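GrpB family protein (PDB 2NRK) is of unknown function but belongs to the GrpB family (UPF0157), placed in the nucleotidyltransferase clan, which hints at a nucleotide-related role. Local coordinates at residues His104-Asp109 and Ile114-Ala119; Arg89-Leu92 and Lys98-His101; Pro128-Thr133 and Lys161-Glu166; Lys31-Lys36 and Glu64-Leu69. All blocks are in the same frame, centred on the assembly; numbering follows the deposited sequence.

In the fold
All four contacts follow one another along the chain; none nests within or crosses another. Contact 4 comes first, closing a 27-residue loop that holds most of the antiparallel pair of strands 34-40 and 54-60. Contact 2 spans five residues at the turn between strands 89-94 and 101-107, and contact 1 only four, where strand 101-107 leads into helix 111-126. Contact 3 closes another 27-residue loop, joining helices 128-142 and 157-171. Salt bridges join neighbours: Arg90 NE lies 2.7 Å from Asp67 OD1 (contacts 2 and 4), and Arg116 NH1 lies 2.9 Å from Glu164 OE2 (contacts 1 and 3). Contacts 3 and 4 lie farthest apart, centres about 32 Å, on opposite sides of the chain's centre.

Contact 1. Residues His104-Asp109 and Ile114-Ala119; sequences HIYQFD and ILRHLA
Tyr106 and His117 carry the polar part of this contact through a hydrogen bond of 3.0 Å between Tyr106 OH and His117 NE2, in which either group may be the donor. The hydroxyl meets the imidazole at its edge, near the ring plane. The two side chains cross at about a right angle, and their rings touch rim to rim with planes 39° apart, so neither covers the face of the other. Tyr106 OH also makes a weak hydrogen bond to Glu113, whose carboxylate takes a salt bridge from Arg116. Arg116 pairs through its other terminal nitrogen with Glu164.

A second aromatic contact widens the group: the His104 ring sits obliquely to that of His117, centroids 5.4 Å apart. His104 NE2 is hydrogen-bonded to Asp55, which helps fix that imidazole.

The apolar part belongs to Ile114. Its CG1 lies 4.1 Å from Tyr106 CB, at the root of the tyrosine. With CG1 anti to the carbonyl carbon (chi1 -64°) and the branch extended, CD1 reaches the end of the strand, 3.4 Å from Gln107 O and 3.9 Å from Phe108 O. Trp172 of the second subunit also packs on Ile114 and donates a hydrogen bond to Phe108 O.

The segment axes come no nearer than 10.8 Å, at 131° between their directions, which fits a helix laid over a sheet. His104, Tyr106 and His117 form an aromatic cluster between strand 101-107 and helix 111-126, at the beta-alpha connection joining the two.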
loop_
_atom_site.group_PDB
_atom_site.type_symbol
_atom_site.label_atom_id
_atom_site.label_comp_id
_atom_site.label_asym_id
_atom_site.label_seq_id
_atom_site.Cartn_x
_atom_site.Cartn_y
_atom_site.Cartn_z
ATOM N N HIS A 104 -4.048 -16.425 -3.311
ATOM C CA HIS A 104 -4.581 -15.527 -2.284
ATOM C C HIS A 104 -5.178 -14.362 -3.067
ATOM O O HIS A 104 -4.423 -13.574 -3.660
ATOM C CB HIS A 104 -3.441 -14.980 -1.406
ATOM C CG HIS A 104 -2.547 -16.039 -0.829
ATOM N ND1 HIS A 104 -2.674 -16.498 0.464
ATOM C CD2 HIS A 104 -1.541 -16.752 -1.386
ATOM C CE1 HIS A 104 -1.759 -17.429 0.689
ATOM N NE2 HIS A 104 -1.061 -17.608 -0.417
ATOM N N ILE A 105 -6.506 -14.304 -3.129
ATOM C CA ILE A 105 -7.174 -13.295 -3.953
ATOM C C ILE A 105 -7.732 -12.217 -3.019
ATOM O O ILE A 105 -8.420 -12.519 -2.045
ATOM C CB ILE A 105 -8.304 -13.899 -4.808
ATOM C CG1 ILE A 105 -7.794 -15.098 -5.628
ATOM C CG2 ILE A 105 -8.862 -12.855 -5.766
ATOM C CD1 ILE A 105 -8.935 -15.887 -6.367
ATOM N N TYR A 106 -7.435 -10.948 -3.326
ATOM C CA TYR A 106 -7.988 -9.850 -2.532
ATOM C C TYR A 106 -8.527 -8.741 -3.439
ATOM O O TYR A 106 -8.067 -8.567 -4.562
ATOM C CB TYR A 106 -6.918 -9.204 -1.662
ATOM C CG TYR A 106 -6.260 -10.115 -0.638
ATOM C CD1 TYR A 106 -6.817 -10.303 0.626
ATOM C CD2 TYR A 106 -5.036 -10.704 -0.931
ATOM C CE1 TYR A 106 -6.127 -11.120 1.591
ATOM C CE2 TYR A 106 -4.373 -11.506 -0.008
ATOM C CZ TYR A 106 -4.909 -11.701 1.226
ATOM O OH TYR A 106 -4.153 -12.475 2.118
ATOM N N GLN A 107 -9.492 -7.992 -2.924
ATOM C CA GLN A 107 -9.957 -6.801 -3.622
ATOM C C GLN A 107 -8.897 -5.688 -3.533
ATOM O O GLN A 107 -8.153 -5.605 -2.546
ATOM C CB GLN A 107 -11.254 -6.300 -3.000
ATOM C CG GLN A 107 -12.033 -5.377 -3.910
ATOM C CD GLN A 107 -13.476 -5.270 -3.450
ATOM O OE1 GLN A 107 -14.327 -6.063 -3.853
ATOM N NE2 GLN A 107 -13.739 -4.322 -2.568
ATOM N N PHE A 108 -8.838 -4.844 -4.561
ATOM C CA PHE A 108 -7.834 -3.787 -4.663
ATOM C C PHE A 108 -7.720 -2.845 -3.423
ATOM O O PHE A 108 -6.697 -2.172 -3.235
ATOM C CB PHE A 108 -8.149 -2.887 -5.871
ATOM C CG PHE A 108 -9.323 -1.999 -5.637
ATOM C CD1 PHE A 108 -10.615 -2.499 -5.797
ATOM C CD2 PHE A 108 -9.148 -0.676 -5.220
ATOM C CE1 PHE A 108 -11.723 -1.701 -5.566
ATOM C CE2 PHE A 108 -10.249 0.143 -4.971
ATOM C CZ PHE A 108 -11.543 -0.363 -5.142
ATOM N N ASP A 109 -8.802 -2.746 -2.642
ATOM C CA ASP A 109 -8.808 -1.840 -1.490
ATOM C C ASP A 109 -8.425 -2.498 -0.175
ATOM O O ASP A 109 -8.384 -1.831 0.867
ATOM C CB ASP A 109 -10.117 -1.062 -1.370
ATOM C CG ASP A 109 -11.339 -1.945 -1.369
ATOM O OD1 ASP A 109 -11.230 -3.191 -1.407
ATOM O OD2 ASP A 109 -12.439 -1.348 -1.362
ATOM N N ILE A 114 -2.616 -6.803 0.967
ATOM C CA ILE A 114 -1.804 -6.765 -0.260
ATOM C C ILE A 114 -0.375 -6.338 0.043
ATOM O O ILE A 114 0.587 -6.986 -0.374
ATOM C CB ILE A 114 -2.455 -5.853 -1.336
ATOM C CG1 ILE A 114 -3.822 -6.451 -1.754
ATOM C CG2 ILE A 114 -1.498 -5.681 -2.545
ATOM C CD1 ILE A 114 -4.733 -5.460 -2.545
ATOM N N LEU A 115 -0.229 -5.235 0.779
ATOM C CA LEU A 115 1.137 -4.792 1.172
ATOM C C LEU A 115 1.844 -5.728 2.122
ATOM O O LEU A 115 3.065 -5.840 2.052
ATOM C CB LEU A 115 1.164 -3.351 1.712
ATOM C CG LEU A 115 0.885 -2.291 0.648
ATOM C CD1 LEU A 115 1.156 -0.921 1.262
ATOM C CD2 LEU A 115 1.772 -2.427 -0.633
ATOM N N ARG A 116 1.108 -6.432 2.986
ATOM C CA ARG A 116 1.762 -7.382 3.902
ATOM C C ARG A 116 2.590 -8.351 3.059
ATOM O O ARG A 116 3.768 -8.579 3.334
ATOM C CB ARG A 116 0.746 -8.162 4.713
ATOM C CG ARG A 116 1.470 -9.204 5.615
ATOM C CD ARG A 116 0.485 -9.722 6.676
ATOM N NE ARG A 116 -0.569 -10.544 6.092
ATOM C CZ ARG A 116 -0.461 -11.847 5.847
ATOM N NH1 ARG A 116 0.707 -12.491 6.070
ATOM N NH2 ARG A 116 -1.511 -12.502 5.340
ATOM N N HIS A 117 1.962 -8.891 2.003
ATOM C CA HIS A 117 2.643 -9.855 1.146
ATOM C C HIS A 117 3.724 -9.212 0.297
ATOM O O HIS A 117 4.829 -9.732 0.241
ATOM C CB HIS A 117 1.634 -10.548 0.216
ATOM C CG HIS A 117 0.639 -11.397 0.946
ATOM N ND1 HIS A 117 1.016 -12.494 1.695
ATOM C CD2 HIS A 117 -0.712 -11.322 1.035
ATOM C CE1 HIS A 117 -0.066 -13.073 2.198
ATOM N NE2 HIS A 117 -1.126 -12.369 1.833
ATOM N N LEU A 118 3.414 -8.097 -0.377
ATOM C CA LEU A 118 4.396 -7.528 -1.304
ATOM C C LEU A 118 5.593 -6.953 -0.548
ATOM O O LEU A 118 6.727 -7.115 -0.985
ATOM C CB LEU A 118 3.777 -6.428 -2.197
ATOM C CG LEU A 118 2.727 -6.966 -3.171
ATOM C CD1 LEU A 118 2.021 -5.751 -3.849
ATOM C CD2 LEU A 118 3.372 -7.896 -4.218
ATOM N N ALA A 119 5.342 -6.263 0.565
ATOM C CA ALA A 119 6.461 -5.669 1.294
ATOM C C ALA A 119 7.391 -6.765 1.805
ATOM O O ALA A 119 8.609 -6.626 1.707
ATOM C CB ALA A 119 5.954 -4.792 2.451
#

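Contact 2. Residues Arg89-Leu92 and Lys98-His101; sequences RRYL and KRTH
The hydroxyl of Tyr91 approaches the guanidinium of Arg99 obliquely without bonding to it directly: Tyr91 OH and Arg99 NH1 are 4.4 Å apart, and a water fills the role of link. This water lies 3.2 Å from Tyr91 OH, near the plane of the phenol ring at its edge, and accepts a weak hydrogen bond from Arg99 NH1 at 3.1 Å. Arg99 belongs to an exposed loop, and its NH1 has a stronger partner in His102 NE2. This is the loose, solvent-facing side of the contact.

The strand side is much more firmly packed. Tyr91 is buried, and its CB lies 3.7 Å above one face of the Arg89 guanidinium, offset toward the rim; its ring meets that of His104. Leu92 packs on Val103, Tyr78 and Tyr80. Between the segments the backbones only come near, with Leu92 O 4.0 Å from His101 O, and the buried surface is a slight 64 Å².

On the loop side, Thr100 OG1 and His101 ND1 are hydrogen-bonded at 2.8 Å, and Thr100 OG1 also bonds Lys94 O. Thr100 and His101 together face Lys94, forming a classic beta bulge where the hairpin of strands 89-94 and 101-107 opens toward its turn.

With no direct hydrogen bond between the segments, their chemistry implies a link through water, one of its two bonds weak, between a buried phenol and the guanidinium of an exposed arginine.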
loop_
_atom_site.group_PDB
_atom_site.type_symbol
_atom_site.label_atom_id
_atom_site.label_comp_id
_atom_site.label_asym_id
_atom_site.label_seq_id
_atom_site.Cartn_x
_atom_site.Cartn_y
_atom_site.Cartn_z
ATOM N N ARG A 89 -10.761 -12.145 1.641
ATOM C CA ARG A 89 -9.944 -13.012 0.792
ATOM C C ARG A 89 -10.816 -14.018 0.045
ATOM O O ARG A 89 -11.911 -14.379 0.530
ATOM C CB ARG A 89 -8.905 -13.757 1.644
ATOM C CG ARG A 89 -7.967 -14.651 0.804
ATOM C CD ARG A 89 -6.853 -15.236 1.681
ATOM N NE ARG A 89 -7.385 -16.113 2.752
ATOM C CZ ARG A 89 -6.606 -16.916 3.486
ATOM N NH1 ARG A 89 -5.283 -16.943 3.262
ATOM N NH2 ARG A 89 -7.114 -17.683 4.448
ATOM N N ARG A 90 -10.366 -14.429 -1.139
ATOM C CA ARG A 90 -10.743 -15.757 -1.667
ATOM C C ARG A 90 -9.488 -16.582 -1.796
ATOM O O ARG A 90 -8.551 -16.174 -2.480
ATOM C CB ARG A 90 -11.497 -15.665 -2.995
ATOM C CG ARG A 90 -12.825 -14.907 -2.865
ATOM C CD ARG A 90 -13.820 -15.615 -1.908
ATOM N NE ARG A 90 -15.127 -14.949 -1.932
ATOM C CZ ARG A 90 -15.453 -13.890 -1.193
ATOM N NH1 ARG A 90 -14.582 -13.388 -0.317
ATOM N NH2 ARG A 90 -16.691 -13.342 -1.312
ATOM N N TYR A 91 -9.488 -17.762 -1.185
ATOM C CA TYR A 91 -8.291 -18.563 -1.101
ATOM C C TYR A 91 -8.532 -19.833 -1.932
ATOM O O TYR A 91 -9.613 -20.435 -1.836
ATOM C CB TYR A 91 -8.053 -18.925 0.366
ATOM C CG TYR A 91 -6.853 -19.814 0.627
ATOM C CD1 TYR A 91 -5.567 -19.380 0.319
ATOM C CD2 TYR A 91 -7.005 -21.062 1.245
ATOM C CE1 TYR A 91 -4.437 -20.197 0.603
ATOM C CE2 TYR A 91 -5.882 -21.882 1.530
ATOM C CZ TYR A 91 -4.619 -21.431 1.180
ATOM O OH TYR A 91 -3.530 -22.252 1.457
ATOM N N LEU A 92 -7.546 -20.200 -2.737
ATOM C CA LEU A 92 -7.595 -21.437 -3.532
ATOM C C LEU A 92 -6.376 -22.269 -3.196
ATOM O O LEU A 92 -5.284 -21.739 -3.034
ATOM C CB LEU A 92 -7.541 -21.152 -5.042
ATOM C CG LEU A 92 -8.391 -20.042 -5.679
ATOM C CD1 LEU A 92 -8.072 -19.936 -7.163
ATOM C CD2 LEU A 92 -9.824 -20.342 -5.484
ATOM N N LYS A 98 -1.007 -33.690 -4.277
ATOM C CA LYS A 98 -0.047 -33.023 -3.402
ATOM C C LYS A 98 -0.199 -31.503 -3.491
ATOM O O LYS A 98 -0.626 -30.991 -4.527
ATOM C CB LYS A 98 1.386 -33.429 -3.715
ATOM C CG LYS A 98 1.922 -32.895 -4.995
ATOM C CD LYS A 98 3.438 -33.001 -4.998
ATOM C CE LYS A 98 3.960 -33.026 -6.417
ATOM N NZ LYS A 98 5.451 -33.145 -6.417
ATOM N N ARG A 99 0.146 -30.811 -2.409
ATOM C CA ARG A 99 -0.013 -29.352 -2.360
ATOM C C ARG A 99 1.051 -28.690 -3.233
ATOM O O ARG A 99 2.251 -28.893 -2.993
ATOM C CB ARG A 99 0.078 -28.838 -0.926
ATOM C CG ARG A 99 -0.451 -27.446 -0.760
ATOM C CD ARG A 99 -1.961 -27.328 -1.100
ATOM N NE ARG A 99 -2.822 -28.105 -0.199
ATOM C CZ ARG A 99 -3.141 -27.736 1.044
ATOM N NH1 ARG A 99 -2.669 -26.592 1.563
ATOM N NH2 ARG A 99 -3.939 -28.513 1.768
ATOM N N THR A 100 0.611 -27.875 -4.202
ATOM C CA THR A 100 1.515 -27.267 -5.168
ATOM C C THR A 100 1.285 -25.755 -5.373
ATOM O O THR A 100 2.207 -25.050 -5.776
ATOM C CB THR A 100 1.404 -27.948 -6.560
ATOM O OG1 THR A 100 0.014 -28.005 -6.970
ATOM C CG2 THR A 100 1.984 -29.367 -6.507
ATOM N N HIS A 101 0.048 -25.297 -5.202
ATOM C CA HIS A 101 -0.307 -23.886 -5.521
ATOM C C HIS A 101 -1.258 -23.352 -4.458
ATOM O O HIS A 101 -2.230 -24.015 -4.107
ATOM C CB HIS A 101 -1.004 -23.741 -6.886
ATOM C CG HIS A 101 -0.222 -24.266 -8.052
ATOM N ND1 HIS A 101 -0.120 -25.612 -8.341
ATOM C CD2 HIS A 101 0.420 -23.621 -9.049
ATOM C CE1 HIS A 101 0.584 -25.770 -9.448
ATOM N NE2 HIS A 101 0.941 -24.577 -9.890
HETATM O O HOH W 1 -4.442 -24.756 3.269
#

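Contact 3. Residues Pro128-Thr133 and Lys161-Glu166; sequences PAIATT and KKIEKE
Ile130 and Ile163 mark the nearest approach of the two helical segments, with CA atoms 8.5 Å apart and chains running in broadly opposite directions. Both residues point their CB atoms toward the partner helix, and their side chains slide past each other in opposite directions instead of meeting head on.

The main apolar touch is between Ile130 CG2 and Ile163 CD1, at 3.8 Å. In Ile130 the CG2 methyl stands anti to the backbone N while CG1 is anti to the carbonyl carbon (chi1 -64°), which splits the side chain between two partners. The CG2 branch serves Ile163; the other branch ends in CD1, which lies 4.0 Å from Glu166 OE1. In Ile163 a bend at chi2 (-50°) puts CD1 against the Ile130 CG2 methyl; it is the buried member of the pair.

Glu166 borders this patch. Its chain is extended beyond CG, and OE1 is hydrogen-bonded to Tyr123 of helix 111-126, so the carboxylate lies beside the Ile130 methyl with a polar partner already engaged. The same helix covers the apolar side: Tyr123 and Leu124 touch Ile130, and Phe120 touches Ile163.

No hydrogen bond or salt bridge joins the segments, and they bury just 97 Å² against each other. The chemistry therefore implies dispersion and hydrophobic packing between two isoleucines, with helix 111-126 as a common third wall and the Glu166 carboxylate, bonded to Tyr123, beside the apolar contact.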
loop_
_atom_site.group_PDB
_atom_site.type_symbol
_atom_site.label_atom_id
_atom_site.label_comp_id
_atom_site.label_asym_id
_atom_site.label_seq_id
_atom_site.Cartn_x
_atom_site.Cartn_y
_atom_site.Cartn_z
ATOM N N PRO A 128 19.460 -10.406 1.546
ATOM C CA PRO A 128 19.827 -11.833 1.491
ATOM C C PRO A 128 20.239 -12.425 2.838
ATOM O O PRO A 128 19.965 -13.597 3.084
ATOM C CB PRO A 128 20.991 -11.864 0.471
ATOM C CG PRO A 128 21.535 -10.424 0.457
ATOM C CD PRO A 128 20.270 -9.599 0.612
ATOM N N ALA A 129 20.842 -11.631 3.728
ATOM C CA ALA A 129 21.216 -12.138 5.053
ATOM C C ALA A 129 19.979 -12.520 5.877
ATOM O O ALA A 129 19.988 -13.524 6.576
ATOM C CB ALA A 129 22.099 -11.129 5.824
ATOM N N ILE A 130 18.929 -11.706 5.771
ATOM C CA ILE A 130 17.681 -11.996 6.452
ATOM C C ILE A 130 17.006 -13.216 5.813
ATOM O O ILE A 130 16.503 -14.094 6.532
ATOM C CB ILE A 130 16.735 -10.774 6.450
ATOM C CG1 ILE A 130 17.399 -9.645 7.262
ATOM C CG2 ILE A 130 15.414 -11.163 7.085
ATOM C CD1 ILE A 130 16.635 -8.292 7.196
ATOM N N ALA A 131 17.008 -13.275 4.484
ATOM C CA ALA A 131 16.462 -14.451 3.799
ATOM C C ALA A 131 17.212 -15.723 4.241
ATOM O O ALA A 131 16.600 -16.753 4.468
ATOM C CB ALA A 131 16.527 -14.283 2.296
ATOM N N THR A 132 18.540 -15.645 4.374
ATOM C CA THR A 132 19.329 -16.797 4.816
ATOM C C THR A 132 18.939 -17.222 6.233
ATOM O O THR A 132 18.809 -18.416 6.504
ATOM C CB THR A 132 20.820 -16.503 4.683
ATOM O OG1 THR A 132 21.103 -16.295 3.293
ATOM C CG2 THR A 132 21.655 -17.671 5.227
ATOM N N THR A 133 18.690 -16.247 7.109
ATOM C CA THR A 133 18.249 -16.530 8.479
ATOM C C THR A 133 16.930 -17.284 8.437
ATOM O O THR A 133 16.763 -18.281 9.151
ATOM C CB THR A 133 18.130 -15.216 9.311
ATOM O OG1 THR A 133 19.441 -14.680 9.446
ATOM C CG2 THR A 133 17.589 -15.484 10.720
ATOM N N LYS A 161 6.200 -12.300 11.625
ATOM C CA LYS A 161 5.608 -11.018 12.051
ATOM C C LYS A 161 6.671 -9.932 12.224
ATOM O O LYS A 161 6.471 -8.792 11.816
ATOM C CB LYS A 161 4.785 -11.163 13.340
ATOM C CG LYS A 161 3.533 -12.031 13.190
ATOM C CD LYS A 161 2.308 -11.267 12.721
ATOM C CE LYS A 161 1.027 -12.071 13.009
ATOM N NZ LYS A 161 1.032 -13.356 12.268
ATOM N N LYS A 162 7.817 -10.301 12.794
ATOM C CA LYS A 162 8.905 -9.332 12.971
ATOM C C LYS A 162 9.368 -8.808 11.604
ATOM O O LYS A 162 9.535 -7.589 11.387
ATOM C CB LYS A 162 10.096 -9.997 13.683
ATOM C CG LYS A 162 11.287 -9.055 13.806
ATOM C CD LYS A 162 12.488 -9.708 14.490
ATOM C CE LYS A 162 13.374 -8.590 15.046
ATOM N NZ LYS A 162 14.695 -9.001 15.491
ATOM N N ILE A 163 9.612 -9.731 10.696
ATOM C CA ILE A 163 10.092 -9.368 9.365
ATOM C C ILE A 163 9.041 -8.579 8.580
ATOM O O ILE A 163 9.370 -7.635 7.838
ATOM C CB ILE A 163 10.582 -10.626 8.584
ATOM C CG1 ILE A 163 11.749 -11.276 9.344
ATOM C CG2 ILE A 163 10.953 -10.259 7.104
ATOM C CD1 ILE A 163 12.873 -10.284 9.755
ATOM N N GLU A 164 7.781 -8.979 8.728
ATOM C CA GLU A 164 6.698 -8.241 8.023
ATOM C C GLU A 164 6.687 -6.771 8.473
ATOM O O GLU A 164 6.427 -5.851 7.671
ATOM C CB GLU A 164 5.334 -8.866 8.317
ATOM C CG GLU A 164 5.086 -10.145 7.497
ATOM C CD GLU A 164 3.743 -10.853 7.842
ATOM O OE1 GLU A 164 3.152 -10.579 8.917
ATOM O OE2 GLU A 164 3.301 -11.690 6.991
ATOM N N LYS A 165 6.938 -6.555 9.751
ATOM C CA LYS A 165 6.946 -5.200 10.292
ATOM C C LYS A 165 8.138 -4.411 9.747
ATOM O O LYS A 165 7.985 -3.276 9.282
ATOM C CB LYS A 165 6.944 -5.267 11.824
ATOM C CG LYS A 165 6.997 -3.938 12.498
ATOM C CD LYS A 165 6.591 -4.104 13.990
ATOM C CE LYS A 165 6.895 -2.842 14.768
ATOM N NZ LYS A 165 6.565 -2.986 16.248
ATOM N N GLU A 166 9.337 -5.001 9.791
ATOM C CA GLU A 166 10.516 -4.373 9.208
ATOM C C GLU A 166 10.276 -4.081 7.722
ATOM O O GLU A 166 10.666 -3.015 7.214
ATOM C CB GLU A 166 11.736 -5.280 9.331
ATOM C CG GLU A 166 12.186 -5.493 10.776
ATOM C CD GLU A 166 13.466 -6.338 10.903
ATOM O OE1 GLU A 166 14.054 -6.760 9.888
ATOM O OE2 GLU A 166 13.888 -6.587 12.051
#

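Contact 4. Residues Lys31-Lys36 and Glu64-Leu69; sequences KENCLK and EKVDLL
Asn33 meets Lys65 and Val66 through its amide nitrogen: ND2 lies 3.8 Å from Lys65 CB and 3.8 Å from Val66 CG2. These are van der Waals touches. The Asn33 side chain lies at about a right angle to Val66, and its CG is anti to the backbone N (chi1 -167°), which carries the amide toward the 64-69 segment.

The polar links are carried by two waters, one for each end of the amide. One accepts a hydrogen bond from Asn33 ND2 at 3.0 Å and donates a weak one to Lys65 O at 2.9 Å. The other donates to Asn33 OD1 at 3.0 Å and accepts from Lys65 NZ at 2.8 Å; a bend in the lysine chain at chi3 (73°) brings the ammonium to it. Asn33 OD1 also receives a direct hydrogen bond from Glu62 N, so two donors hold this oxygen and should limit rotation of the amide.

Asn33 lies in a short 3-10 turn between helix 14-30 and strand 34-40, outermost in the sheet of this chain, whose Leu35 and Lys36 form a classic beta bulge opposite Ile59 of strand 54-60; the turn thus abuts the connection from that strand to helix 70-75.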
loop_
_atom_site.group_PDB
_atom_site.type_symbol
_atom_site.label_atom_id
_atom_site.label_comp_id
_atom_site.label_asym_id
_atom_site.label_seq_id
_atom_site.Cartn_x
_atom_site.Cartn_y
_atom_site.Cartn_z
ATOM N N LYS A 31 -10.234 -12.874 -16.200
ATOM C CA LYS A 31 -10.518 -11.874 -17.234
ATOM C C LYS A 31 -10.314 -10.449 -16.708
ATOM O O LYS A 31 -9.348 -10.203 -15.973
ATOM C CB LYS A 31 -11.910 -12.091 -17.856
ATOM C CG LYS A 31 -12.040 -13.497 -18.486
ATOM C CD LYS A 31 -13.333 -13.748 -19.188
ATOM C CE LYS A 31 -13.392 -15.247 -19.537
ATOM N NZ LYS A 31 -14.641 -15.568 -20.251
ATOM N N GLU A 32 -11.232 -9.542 -17.052
ATOM C CA GLU A 32 -11.069 -8.109 -16.751
ATOM C C GLU A 32 -11.055 -7.764 -15.268
ATOM O O GLU A 32 -10.507 -6.720 -14.888
ATOM C CB GLU A 32 -12.139 -7.256 -17.453
ATOM C CG GLU A 32 -12.139 -7.336 -18.979
ATOM C CD GLU A 32 -12.915 -8.528 -19.513
ATOM O OE1 GLU A 32 -13.403 -9.353 -18.706
ATOM O OE2 GLU A 32 -13.059 -8.628 -20.751
ATOM N N ASN A 33 -11.628 -8.632 -14.434
ATOM C CA ASN A 33 -11.674 -8.384 -13.003
ATOM C C ASN A 33 -10.268 -8.473 -12.375
ATOM O O ASN A 33 -10.046 -7.983 -11.266
ATOM C CB ASN A 33 -12.598 -9.401 -12.345
ATOM C CG ASN A 33 -12.962 -9.040 -10.922
ATOM O OD1 ASN A 33 -12.962 -7.870 -10.527
ATOM N ND2 ASN A 33 -13.298 -10.052 -10.147
ATOM N N CYS A 34 -9.337 -9.103 -13.087
ATOM C CA CYS A 34 -7.968 -9.291 -12.565
ATOM C C CYS A 34 -7.103 -8.076 -12.872
ATOM O O CYS A 34 -6.850 -7.747 -14.047
ATOM C CB CYS A 34 -7.318 -10.541 -13.153
ATOM S SG CYS A 34 -5.659 -10.836 -12.484
ATOM N N LEU A 35 -6.674 -7.382 -11.820
ATOM C CA LEU A 35 -5.820 -6.206 -12.010
ATOM C C LEU A 35 -4.359 -6.612 -12.098
ATOM O O LEU A 35 -3.582 -5.973 -12.847
ATOM C CB LEU A 35 -5.977 -5.217 -10.842
ATOM C CG LEU A 35 -7.335 -4.504 -10.808
ATOM C CD1 LEU A 35 -7.542 -3.850 -9.456
ATOM C CD2 LEU A 35 -7.422 -3.442 -11.921
ATOM N N LYS A 36 -3.974 -7.636 -11.328
ATOM C CA LYS A 36 -2.563 -8.018 -11.249
ATOM C C LYS A 36 -2.443 -9.405 -10.607
ATOM O O LYS A 36 -3.163 -9.714 -9.677
ATOM C CB LYS A 36 -1.811 -6.980 -10.386
ATOM C CG LYS A 36 -0.313 -7.186 -10.300
ATOM C CD LYS A 36 0.317 -6.865 -11.639
ATOM C CE LYS A 36 1.817 -7.060 -11.541
ATOM N NZ LYS A 36 2.368 -6.519 -12.796
ATOM N N GLU A 64 -16.495 -10.127 -4.765
ATOM C CA GLU A 64 -17.705 -10.972 -4.794
ATOM C C GLU A 64 -17.915 -11.623 -6.149
ATOM O O GLU A 64 -18.467 -12.730 -6.244
ATOM C CB GLU A 64 -18.936 -10.172 -4.348
ATOM C CG GLU A 64 -18.767 -9.582 -2.945
ATOM C CD GLU A 64 -20.080 -9.425 -2.175
ATOM O OE1 GLU A 64 -21.181 -9.472 -2.793
ATOM O OE2 GLU A 64 -20.004 -9.240 -0.931
ATOM N N LYS A 65 -17.476 -10.945 -7.199
ATOM C CA LYS A 65 -17.507 -11.485 -8.556
ATOM C C LYS A 65 -16.676 -12.766 -8.744
ATOM O O LYS A 65 -16.914 -13.556 -9.676
ATOM C CB LYS A 65 -17.033 -10.430 -9.539
ATOM C CG LYS A 65 -18.179 -9.590 -10.158
ATOM C CD LYS A 65 -17.591 -8.562 -11.128
ATOM C CE LYS A 65 -17.083 -9.209 -12.429
ATOM N NZ LYS A 65 -16.580 -8.155 -13.373
ATOM N N VAL A 66 -15.696 -12.976 -7.868
ATOM C CA VAL A 66 -14.820 -14.145 -7.986
ATOM C C VAL A 66 -15.617 -15.410 -7.649
ATOM O O VAL A 66 -15.342 -16.486 -8.176
ATOM C CB VAL A 66 -13.550 -13.977 -7.089
ATOM C CG1 VAL A 66 -12.679 -15.246 -7.066
ATOM C CG2 VAL A 66 -12.729 -12.790 -7.591
ATOM N N ASP A 67 -16.612 -15.272 -6.783
ATOM C CA ASP A 67 -17.493 -16.405 -6.460
ATOM C C ASP A 67 -18.185 -17.018 -7.666
ATOM O O ASP A 67 -18.458 -18.219 -7.673
ATOM C CB ASP A 67 -18.496 -15.997 -5.381
ATOM C CG ASP A 67 -17.799 -15.605 -4.084
ATOM O OD1 ASP A 67 -16.735 -16.200 -3.751
ATOM O OD2 ASP A 67 -18.288 -14.675 -3.418
ATOM N N LEU A 68 -18.439 -16.216 -8.697
ATOM C CA LEU A 68 -19.073 -16.729 -9.920
ATOM C C LEU A 68 -18.182 -17.735 -10.638
ATOM O O LEU A 68 -18.676 -18.495 -11.496
ATOM C CB LEU A 68 -19.369 -15.594 -10.908
ATOM C CG LEU A 68 -20.206 -14.394 -10.495
ATOM C CD1 LEU A 68 -20.237 -13.343 -11.604
ATOM C CD2 LEU A 68 -21.600 -14.864 -10.174
ATOM N N LEU A 69 -16.886 -17.724 -10.297
ATOM C CA LEU A 69 -15.878 -18.479 -11.031
ATOM C C LEU A 69 -15.424 -19.725 -10.251
ATOM O O LEU A 69 -14.497 -20.431 -10.679
ATOM C CB LEU A 69 -14.672 -17.567 -11.317
ATOM C CG LEU A 69 -15.059 -16.414 -12.261
ATOM C CD1 LEU A 69 -13.835 -15.530 -12.467
ATOM C CD2 LEU A 69 -15.643 -16.922 -13.588
HETATM O O HOH W 2 -14.734 -12.446 -11.252
HETATM O O HOH W 3 -14.781 -6.261 -12.315
#